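Local atomic coordinates of tRNA-splicing ligase RtcB (Thermus thermophilus, PDB entry 2EPG), a protein that probably joins RNA ends as a manganese-dependent, GTP-using ligase of the RtcB family, sealing 2',3'-cyclic phosphate or 3'-phosphate ends to 5'-hydroxyl ends. Residues Gly96-Gly101 / Arg351-Arg356; Pro64-Pro69 / Gly86-Asp91; Val178-Ser183 / Glu372-Val377. All coordinates share one frame; numbering follows the deposited sequence.

Contact 1: residues Gly96-Gly101 / Arg351-Arg356; sequences GVVSPG and RVLVHR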
loop_
_atom_site.group_PDB
_atom_site.type_symbol
_atom_site.label_atom_id
_atom_site.label_comp_id
_atom_site.label_asym_id
_atom_site.label_seq_id
_atom_site.Cartn_x
_atom_site.Cartn_y
_atom_site.Cartn_z
ATOM N N GLY A 96 8.324 2.566 -22.867
ATOM C CA GLY A 96 8.156 2.978 -21.487
ATOM C C GLY A 96 9.283 2.556 -20.558
ATOM O O GLY A 96 10.009 1.597 -20.825
ATOM N N VAL A 97 9.420 3.271 -19.449
ATOM C CA VAL A 97 10.469 2.981 -18.490
ATOM C C VAL A 97 9.922 2.550 -17.140
ATOM O O VAL A 97 8.725 2.674 -16.872
ATOM C CB VAL A 97 11.361 4.225 -18.264
ATOM C CG1 VAL A 97 12.131 4.561 -19.534
ATOM C CG2 VAL A 97 10.505 5.425 -17.818
ATOM N N VAL A 98 10.800 2.016 -16.299
ATOM C CA VAL A 98 10.432 1.620 -14.943
ATOM C C VAL A 98 11.413 2.355 -14.037
ATOM O O VAL A 98 12.625 2.364 -14.303
ATOM C CB VAL A 98 10.538 0.076 -14.694
ATOM C CG1 VAL A 98 11.925 -0.449 -15.066
ATOM C CG2 VAL A 98 10.266 -0.218 -13.193
ATOM N N SER A 99 10.899 2.987 -12.987
ATOM C CA SER A 99 11.751 3.740 -12.073
ATOM C C SER A 99 11.608 3.370 -10.605
ATOM O O SER A 99 10.529 3.501 -10.034
ATOM C CB SER A 99 11.483 5.226 -12.211
ATOM O OG SER A 99 12.177 5.914 -11.196
ATOM N N PRO A 100 12.703 2.915 -9.970
ATOM C CA PRO A 100 12.652 2.538 -8.552
ATOM C C PRO A 100 12.104 3.683 -7.703
ATOM O O PRO A 100 11.404 3.464 -6.715
ATOM C CB PRO A 100 14.113 2.229 -8.223
ATOM C CG PRO A 100 14.659 1.735 -9.524
ATOM C CD PRO A 100 14.049 2.688 -10.528
ATOM N N GLY A 101 12.427 4.910 -8.097
ATOM C CA GLY A 101 11.948 6.062 -7.355
ATOM C C GLY A 101 10.445 6.217 -7.491
ATOM O O GLY A 101 9.812 6.918 -6.696
ATOM N N ARG A 351 -1.643 -3.369 -22.042
ATOM C CA ARG A 351 -0.923 -3.782 -20.852
ATOM C C ARG A 351 0.052 -2.653 -20.545
ATOM O O ARG A 351 0.874 -2.289 -21.386
ATOM C CB ARG A 351 -0.165 -5.077 -21.124
ATOM C CG ARG A 351 0.815 -5.500 -20.031
ATOM C CD ARG A 351 1.400 -6.868 -20.395
ATOM N NE ARG A 351 2.794 -7.023 -20.000
ATOM C CZ ARG A 351 3.195 -7.685 -18.925
ATOM N NH1 ARG A 351 4.490 -7.769 -18.650
ATOM N NH2 ARG A 351 2.300 -8.268 -18.130
ATOM N N VAL A 352 -0.054 -2.070 -19.359
ATOM C CA VAL A 352 0.849 -0.992 -18.995
ATOM C C VAL A 352 1.399 -1.261 -17.614
ATOM O O VAL A 352 0.839 -2.054 -16.871
ATOM C CB VAL A 352 0.138 0.387 -19.017
ATOM C CG1 VAL A 352 -0.325 0.712 -20.426
ATOM C CG2 VAL A 352 -1.037 0.388 -18.058
ATOM N N LEU A 353 2.518 -0.628 -17.290
ATOM C CA LEU A 353 3.127 -0.784 -15.982
ATOM C C LEU A 353 2.735 0.441 -15.153
ATOM O O LEU A 353 3.103 1.567 -15.495
ATOM C CB LEU A 353 4.651 -0.854 -16.103
ATOM C CG LEU A 353 5.386 -0.913 -14.761
ATOM C CD1 LEU A 353 5.111 -2.251 -14.100
ATOM C CD2 LEU A 353 6.890 -0.703 -14.984
ATOM N N VAL A 354 2.018 0.220 -14.056
ATOM C CA VAL A 354 1.570 1.322 -13.212
ATOM C C VAL A 354 2.390 1.484 -11.938
ATOM O O VAL A 354 2.390 0.590 -11.083
ATOM C CB VAL A 354 0.088 1.140 -12.807
ATOM C CG1 VAL A 354 -0.410 2.377 -12.030
ATOM C CG2 VAL A 354 -0.757 0.901 -14.052
ATOM N N HIS A 355 3.077 2.627 -11.825
ATOM C CA HIS A 355 3.891 2.946 -10.660
ATOM C C HIS A 355 2.965 3.651 -9.670
ATOM O O HIS A 355 2.254 4.611 -10.024
ATOM C CB HIS A 355 5.030 3.932 -10.990
ATOM C CG HIS A 355 6.119 3.375 -11.856
ATOM N ND1 HIS A 355 5.968 3.166 -13.211
ATOM C CD2 HIS A 355 7.400 3.037 -11.560
ATOM C CE1 HIS A 355 7.112 2.729 -13.714
ATOM N NE2 HIS A 355 7.997 2.643 -12.734
ATOM N N ARG A 356 2.984 3.179 -8.433
ATOM C CA ARG A 356 2.167 3.768 -7.389
ATOM C C ARG A 356 3.037 3.883 -6.165
ATOM O O ARG A 356 3.462 2.875 -5.614
ATOM C CB ARG A 356 0.945 2.885 -7.061
ATOM C CG ARG A 356 -0.098 2.733 -8.191
ATOM C CD ARG A 356 -1.433 2.166 -7.655
ATOM N NE ARG A 356 -2.448 2.006 -8.695
ATOM C CZ ARG A 356 -2.584 0.924 -9.463
ATOM N NH1 ARG A 356 -3.535 0.883 -10.385
ATOM N NH2 ARG A 356 -1.774 -0.121 -9.316
#

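Contact 2: residues Pro64-Pro69 / Gly86-Asp91; sequences PGIVEP and GVAAFD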
loop_
_atom_site.group_PDB
_atom_site.type_symbol
_atom_site.label_atom_id
_atom_site.label_comp_id
_atom_site.label_asym_id
_atom_site.label_seq_id
_atom_site.Cartn_x
_atom_site.Cartn_y
_atom_site.Cartn_z
ATOM N N PRO A 64 9.924 8.852 -20.781
ATOM C CA PRO A 64 9.559 8.115 -22.001
ATOM C C PRO A 64 8.446 7.088 -21.841
ATOM O O PRO A 64 8.423 6.334 -20.872
ATOM C CB PRO A 64 10.875 7.447 -22.419
ATOM C CG PRO A 64 11.928 8.256 -21.746
ATOM C CD PRO A 64 11.317 8.550 -20.407
ATOM N N GLY A 65 7.535 7.058 -22.812
ATOM C CA GLY A 65 6.436 6.105 -22.778
ATOM C C GLY A 65 5.407 6.325 -21.682
ATOM O O GLY A 65 4.604 5.432 -21.395
ATOM N N ILE A 66 5.414 7.490 -21.045
ATOM C CA ILE A 66 4.421 7.705 -20.009
ATOM C C ILE A 66 3.049 7.799 -20.671
ATOM O O ILE A 66 2.930 8.314 -21.773
ATOM C CB ILE A 66 4.685 8.981 -19.198
ATOM C CG1 ILE A 66 3.609 9.117 -18.117
ATOM C CG2 ILE A 66 4.718 10.208 -20.114
ATOM C CD1 ILE A 66 4.061 9.877 -16.932
ATOM N N VAL A 67 2.033 7.273 -19.997
ATOM C CA VAL A 67 0.664 7.299 -20.503
ATOM C C VAL A 67 -0.054 8.474 -19.838
ATOM O O VAL A 67 0.033 8.663 -18.619
ATOM C CB VAL A 67 -0.068 5.965 -20.181
ATOM C CG1 VAL A 67 -1.523 5.993 -20.700
ATOM C CG2 VAL A 67 0.702 4.786 -20.807
ATOM N N GLU A 68 -0.744 9.282 -20.638
ATOM C CA GLU A 68 -1.455 10.433 -20.103
ATOM C C GLU A 68 -2.646 10.004 -19.241
ATOM O O GLU A 68 -3.422 9.131 -19.634
ATOM C CB GLU A 68 -1.950 11.323 -21.251
ATOM C CG GLU A 68 -2.536 12.650 -20.796
ATOM C CD GLU A 68 -2.651 13.640 -21.950
ATOM O OE1 GLU A 68 -3.600 13.515 -22.757
ATOM O OE2 GLU A 68 -1.778 14.528 -22.059
ATOM N N PRO A 69 -2.806 10.616 -18.050
ATOM C CA PRO A 69 -1.922 11.656 -17.519
ATOM C C PRO A 69 -1.106 11.129 -16.348
ATOM O O PRO A 69 -1.434 10.088 -15.781
ATOM C CB PRO A 69 -2.903 12.706 -17.038
ATOM C CG PRO A 69 -3.956 11.819 -16.352
ATOM C CD PRO A 69 -4.108 10.636 -17.351
ATOM N N GLY A 86 1.919 9.646 -5.868
ATOM C CA GLY A 86 1.871 9.602 -7.317
ATOM C C GLY A 86 1.505 8.277 -7.973
ATOM O O GLY A 86 1.746 7.208 -7.428
ATOM N N VAL A 87 0.906 8.374 -9.155
ATOM C CA VAL A 87 0.509 7.228 -9.957
ATOM C C VAL A 87 0.985 7.571 -11.364
ATOM O O VAL A 87 0.674 8.654 -11.888
ATOM C CB VAL A 87 -1.030 7.037 -9.956
ATOM C CG1 VAL A 87 -1.439 5.953 -10.956
ATOM C CG2 VAL A 87 -1.510 6.671 -8.560
ATOM N N ALA A 88 1.742 6.665 -11.976
ATOM C CA ALA A 88 2.258 6.910 -13.327
ATOM C C ALA A 88 2.310 5.614 -14.110
ATOM O O ALA A 88 3.022 4.686 -13.735
ATOM C CB ALA A 88 3.669 7.538 -13.251
ATOM N N ALA A 89 1.556 5.558 -15.200
ATOM C CA ALA A 89 1.508 4.372 -16.035
ATOM C C ALA A 89 2.467 4.547 -17.219
ATOM O O ALA A 89 2.574 5.645 -17.787
ATOM C CB ALA A 89 0.072 4.146 -16.526
ATOM N N PHE A 90 3.181 3.471 -17.557
ATOM C CA PHE A 90 4.139 3.472 -18.658
ATOM C C PHE A 90 3.867 2.316 -19.619
ATOM O O PHE A 90 3.667 1.182 -19.183
ATOM C CB PHE A 90 5.561 3.387 -18.103
ATOM C CG PHE A 90 6.030 4.671 -17.450
ATOM C CD1 PHE A 90 5.766 4.928 -16.106
ATOM C CD2 PHE A 90 6.706 5.630 -18.192
ATOM C CE1 PHE A 90 6.172 6.122 -15.510
ATOM C CE2 PHE A 90 7.115 6.833 -17.605
ATOM C CZ PHE A 90 6.851 7.079 -16.266
ATOM N N ASP A 91 3.849 2.604 -20.921
ATOM C CA ASP A 91 3.568 1.580 -21.922
ATOM C C ASP A 91 4.846 0.969 -22.503
ATOM O O ASP A 91 5.600 1.639 -23.212
ATOM C CB ASP A 91 2.735 2.174 -23.064
ATOM C CG ASP A 91 2.206 1.112 -24.014
ATOM O OD1 ASP A 91 2.808 0.034 -24.123
ATOM O OD2 ASP A 91 1.185 1.366 -24.672
HETATM O O HOH W 1 0.646 8.051 -16.074
#

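Contact 3: residues Val178-Ser183 / Glu372-Val377; sequences VRFIES and EEYRRV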
loop_
_atom_site.group_PDB
_atom_site.type_symbol
_atom_site.label_atom_id
_atom_site.label_comp_id
_atom_site.label_asym_id
_atom_site.label_seq_id
_atom_site.Cartn_x
_atom_site.Cartn_y
_atom_site.Cartn_z
ATOM N N VAL A 178 -5.617 -16.092 1.158
ATOM C CA VAL A 178 -5.079 -15.667 -0.119
ATOM C C VAL A 178 -6.057 -14.976 -1.053
ATOM O O VAL A 178 -5.649 -14.113 -1.826
ATOM C CB VAL A 178 -4.437 -16.879 -0.858
ATOM C CG1 VAL A 178 -4.055 -16.494 -2.280
ATOM C CG2 VAL A 178 -3.199 -17.345 -0.092
ATOM N N ARG A 179 -7.331 -15.372 -0.986
ATOM C CA ARG A 179 -8.387 -14.807 -1.828
ATOM C C ARG A 179 -8.576 -13.317 -1.603
ATOM O O ARG A 179 -9.038 -12.604 -2.491
ATOM C CB ARG A 179 -9.736 -15.475 -1.534
ATOM C CG ARG A 179 -9.805 -16.977 -1.772
ATOM C CD ARG A 179 -10.787 -17.296 -2.900
ATOM N NE ARG A 179 -12.029 -16.531 -2.748
ATOM C CZ ARG A 179 -12.930 -16.377 -3.711
ATOM N NH1 ARG A 179 -14.025 -15.665 -3.493
ATOM N NH2 ARG A 179 -12.734 -16.938 -4.892
ATOM N N PHE A 180 -8.223 -12.840 -0.417
ATOM C CA PHE A 180 -8.415 -11.427 -0.106
ATOM C C PHE A 180 -7.152 -10.578 -0.031
ATOM O O PHE A 180 -7.081 -9.558 0.664
ATOM C CB PHE A 180 -9.252 -11.333 1.163
ATOM C CG PHE A 180 -10.524 -12.129 1.066
ATOM C CD1 PHE A 180 -10.581 -13.438 1.535
ATOM C CD2 PHE A 180 -11.631 -11.606 0.405
ATOM C CE1 PHE A 180 -11.725 -14.221 1.346
ATOM C CE2 PHE A 180 -12.780 -12.377 0.210
ATOM C CZ PHE A 180 -12.827 -13.687 0.682
ATOM N N ILE A 181 -6.145 -11.016 -0.765
ATOM C CA ILE A 181 -4.909 -10.272 -0.853
ATOM C C ILE A 181 -4.865 -9.810 -2.295
ATOM O O ILE A 181 -5.253 -10.560 -3.197
ATOM C CB ILE A 181 -3.672 -11.156 -0.618
ATOM C CG1 ILE A 181 -3.776 -11.866 0.732
ATOM C CG2 ILE A 181 -2.407 -10.289 -0.676
ATOM C CD1 ILE A 181 -2.655 -12.882 0.956
ATOM N N GLU A 182 -4.409 -8.583 -2.510
ATOM C CA GLU A 182 -4.255 -8.046 -3.856
ATOM C C GLU A 182 -3.336 -9.035 -4.597
ATOM O O GLU A 182 -2.316 -9.464 -4.046
ATOM C CB GLU A 182 -3.585 -6.674 -3.779
ATOM C CG GLU A 182 -3.294 -6.031 -5.124
ATOM C CD GLU A 182 -2.356 -4.828 -5.019
ATOM O OE1 GLU A 182 -2.171 -4.290 -3.906
ATOM O OE2 GLU A 182 -1.794 -4.419 -6.061
ATOM N N SER A 183 -3.698 -9.383 -5.833
ATOM C CA SER A 183 -2.928 -10.321 -6.665
ATOM C C SER A 183 -2.691 -11.636 -5.951
ATOM O O SER A 183 -1.708 -12.320 -6.227
ATOM C CB SER A 183 -1.572 -9.723 -7.033
ATOM O OG SER A 183 -1.730 -8.619 -7.900
ATOM N N GLU A 372 -15.103 -12.050 -5.841
ATOM C CA GLU A 372 -16.523 -12.118 -6.155
ATOM C C GLU A 372 -17.388 -11.565 -5.035
ATOM O O GLU A 372 -18.411 -10.922 -5.284
ATOM C CB GLU A 372 -16.908 -13.572 -6.423
ATOM C CG GLU A 372 -18.241 -13.746 -7.086
ATOM C CD GLU A 372 -18.533 -15.202 -7.402
ATOM O OE1 GLU A 372 -17.599 -15.912 -7.864
ATOM O OE2 GLU A 372 -19.695 -15.626 -7.200
ATOM N N GLU A 373 -16.980 -11.829 -3.799
ATOM C CA GLU A 373 -17.724 -11.365 -2.635
ATOM C C GLU A 373 -17.889 -9.849 -2.630
ATOM O O GLU A 373 -18.861 -9.318 -2.085
ATOM C CB GLU A 373 -17.001 -11.751 -1.334
ATOM C CG GLU A 373 -16.979 -13.226 -0.973
ATOM C CD GLU A 373 -15.868 -14.008 -1.653
ATOM O OE1 GLU A 373 -15.527 -15.099 -1.140
ATOM O OE2 GLU A 373 -15.343 -13.554 -2.692
ATOM N N TYR A 374 -16.923 -9.165 -3.232
ATOM C CA TYR A 374 -16.881 -7.704 -3.257
ATOM C C TYR A 374 -17.112 -7.092 -4.627
ATOM O O TYR A 374 -17.222 -5.875 -4.743
ATOM C CB TYR A 374 -15.491 -7.233 -2.815
ATOM C CG TYR A 374 -14.972 -7.810 -1.513
ATOM C CD1 TYR A 374 -13.597 -7.876 -1.270
ATOM C CD2 TYR A 374 -15.843 -8.207 -0.497
ATOM C CE1 TYR A 374 -13.104 -8.305 -0.052
ATOM C CE2 TYR A 374 -15.359 -8.643 0.734
ATOM C CZ TYR A 374 -13.986 -8.683 0.948
ATOM O OH TYR A 374 -13.490 -9.068 2.160
ATOM N N ARG A 375 -17.147 -7.935 -5.653
ATOM C CA ARG A 375 -17.250 -7.483 -7.023
ATOM C C ARG A 375 -18.374 -6.501 -7.327
ATOM O O ARG A 375 -18.205 -5.611 -8.159
ATOM C CB ARG A 375 -17.301 -8.697 -7.964
ATOM C CG ARG A 375 -17.012 -8.350 -9.432
ATOM C CD ARG A 375 -16.709 -9.592 -10.263
ATOM N NE ARG A 375 -15.562 -10.335 -9.732
ATOM C CZ ARG A 375 -15.356 -11.641 -9.910
ATOM N NH1 ARG A 375 -14.285 -12.224 -9.386
ATOM N NH2 ARG A 375 -16.220 -12.370 -10.603
ATOM N N ARG A 376 -19.508 -6.639 -6.648
ATOM C CA ARG A 376 -20.612 -5.721 -6.886
ATOM C C ARG A 376 -20.356 -4.331 -6.331
ATOM O O ARG A 376 -20.858 -3.354 -6.869
ATOM C CB ARG A 376 -21.918 -6.252 -6.269
ATOM C CG ARG A 376 -22.460 -7.499 -6.936
ATOM C CD ARG A 376 -23.669 -8.063 -6.197
ATOM N NE ARG A 376 -24.041 -9.366 -6.745
ATOM C CZ ARG A 376 -24.900 -10.213 -6.178
ATOM N NH1 ARG A 376 -25.169 -11.380 -6.763
ATOM N NH2 ARG A 376 -25.488 -9.900 -5.026
ATOM N N VAL A 377 -19.580 -4.226 -5.259
ATOM C CA VAL A 377 -19.356 -2.917 -4.655
ATOM C C VAL A 377 -17.990 -2.295 -4.890
ATOM O O VAL A 377 -17.807 -1.111 -4.631
ATOM C CB VAL A 377 -19.603 -2.962 -3.127
ATOM C CG1 VAL A 377 -20.998 -3.474 -2.844
ATOM C CG2 VAL A 377 -18.551 -3.839 -2.457
HETATM O O HOH W 2 -14.123 -14.778 -7.026
#

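Contact 1: residues Gly96-Gly101 / Arg351-Arg356
H355 reaches across from strand 350-357, and its NE2 accepts a hydrogen bond from the backbone N-H of S99, 2.9 Å from S99 N and almost straight at 170°. The donor sits 24° out of the imidazole plane. As the acceptor, NE2 must be unprotonated, which puts the ring hydrogen on ND1, where A88 O accepts a weak bond. Histidine suits the place, since one flat ring serves both S99 N, in the loop after strand 97-98, and A88 O on strand 86-90. Beside the bond the ring edge runs along the backbone, with V98 CA in its plane, 3.4 Å from H355 NE2, and V97 O 3.5 Å from H355 CE1. The apolar part is L353 against V98: L353, its CG anti to the backbone N, brings CD2 to 3.7 Å from V98 CB, crossing it obliquely. V98 CG2 touches both L353 CD2 and H355 NE2. S99 turns its OG to A281 O. Further out, the F90 ring meets H355 with planes roughly perpendicular. Strand 350-357 pairs with 86-90 and 332-347, strand 97-98 with 283-284, and helices 250-265 and 288-321 pack against V98, the latter also touching L353 through L294.

Contact 2: residues Pro64-Pro69 / Gly86-Asp91
A single beta bridge, I66 with F90, joins the loop that leads into strand 70-73, crossing steeply, to strand 86-90 at one antiparallel, non-hydrogen-bonded pair. Two backbone bonds flank the bridge: D91 N donates to G65 O at 3.0 Å, the donor in the carbonyl plane, and V67 N donates to A89 O at 2.8 Å, approaching from above the carbonyl plane. The two carbonyls also receive CA-H groups, from F90 and I66 respectively. G65 has a positive phi of 68°, a conformation that favours glycine. Where direct pairing is interrupted before strand 70-73 resumes it, a water bridges the gap, accepting from A89 N and donating to V67 O and P69 O, the latter beyond a cis peptide bond. On one side V67 CB rests on the small methyl of A89, 4.1 Å from A89 CB. On the other, I66 and F90 pack: I66 CG1, anti to its backbone N, stands 4.1 Å above one face of the F90 ring, toward its rim. Branched I66 fills this place well, adding CB against F90 CE2 at 3.6 Å while V60 of helix 52-60 touches it. At the ring edge, in its plane, P64 O lies 3.3 Å from F90 CD2.

Contact 3: residues Val178-Ser183 / Glu372-Val377
The two backbones keep well apart, the nearest alpha carbons, R179 to E372 and F180 to E373, being 9.6 Å from one another, so that side chains and one water span the gap. The loop between helices 164-169 and 197-203 here meets the loop between strands 360-361 and 380-383, away from the predicted metal and GMP sites. R179 and E373 form the charged link. The arginine chain is bent at chi2 (-115°) and chi3, which turns its guanidinium toward the other loop. E373, bent at chi2, meets it at about a right angle. R179 NH1 alone faces the carboxylate: it lies 2.6 Å from E373 OE2 in a salt bridge and 2.8 Å from E373 OE1, the latter a weak, bent hydrogen bond. The carboxylate carbon lies in the guanidinium plane, at its edge, yet the two flat groups are twisted 57° apart, so this is not the flat two-nitrogen fork. R179 NH2 reaches a water weakly, and that water accepts from E372 N at 3.1 Å.

Next to the ion pair is F180. R179 CB sits over one face of its ring, toward the rim, while E373 OE1 comes to the ring edge, 3.6 Å from F180 CZ, where the positive rim of a benzene ring suits a carboxylate oxygen. F180 CD2 also touches Y374 CE1 at 3.6 Å, the two rings oblique with planes 52° apart. Tyrosine fits because its ring packs while its hydroxyl bonds to L334 O on strand 332-347. That strand also touches F180 through V333, and F234 meets Y374 edge-to-face.

The result is a buried aromatic pair beside an ion pair of exposed residues. Solvent probably weakens that pair's attraction, while the arginine's charge should favour ionised E373.

Overall arrangement
Contacts 1 and 2 form one continuous body, their centres only 7 Å apart. Strands 350-357 and 86-90 are sheet neighbours, joined by bonds of F90 N to L353 O and H355 N to A88 O, both 2.8 Å, and V97 O also packs directly on F90 CG at 3.4 Å. Contact 3 touches neither: its centre is 24 Å from that of contact 1, nearest atoms about 5 Å apart, and 26 Å from that of contact 2, nearest atoms about 11 Å apart. Strand 332-347 borders both contact 3 and strand 350-357; its K343 pairs with V354 and salt-bridges E182. Of the three, contact 1 comes near the predicted GMP site: the H355 side chain is about 9 Å from that of N340.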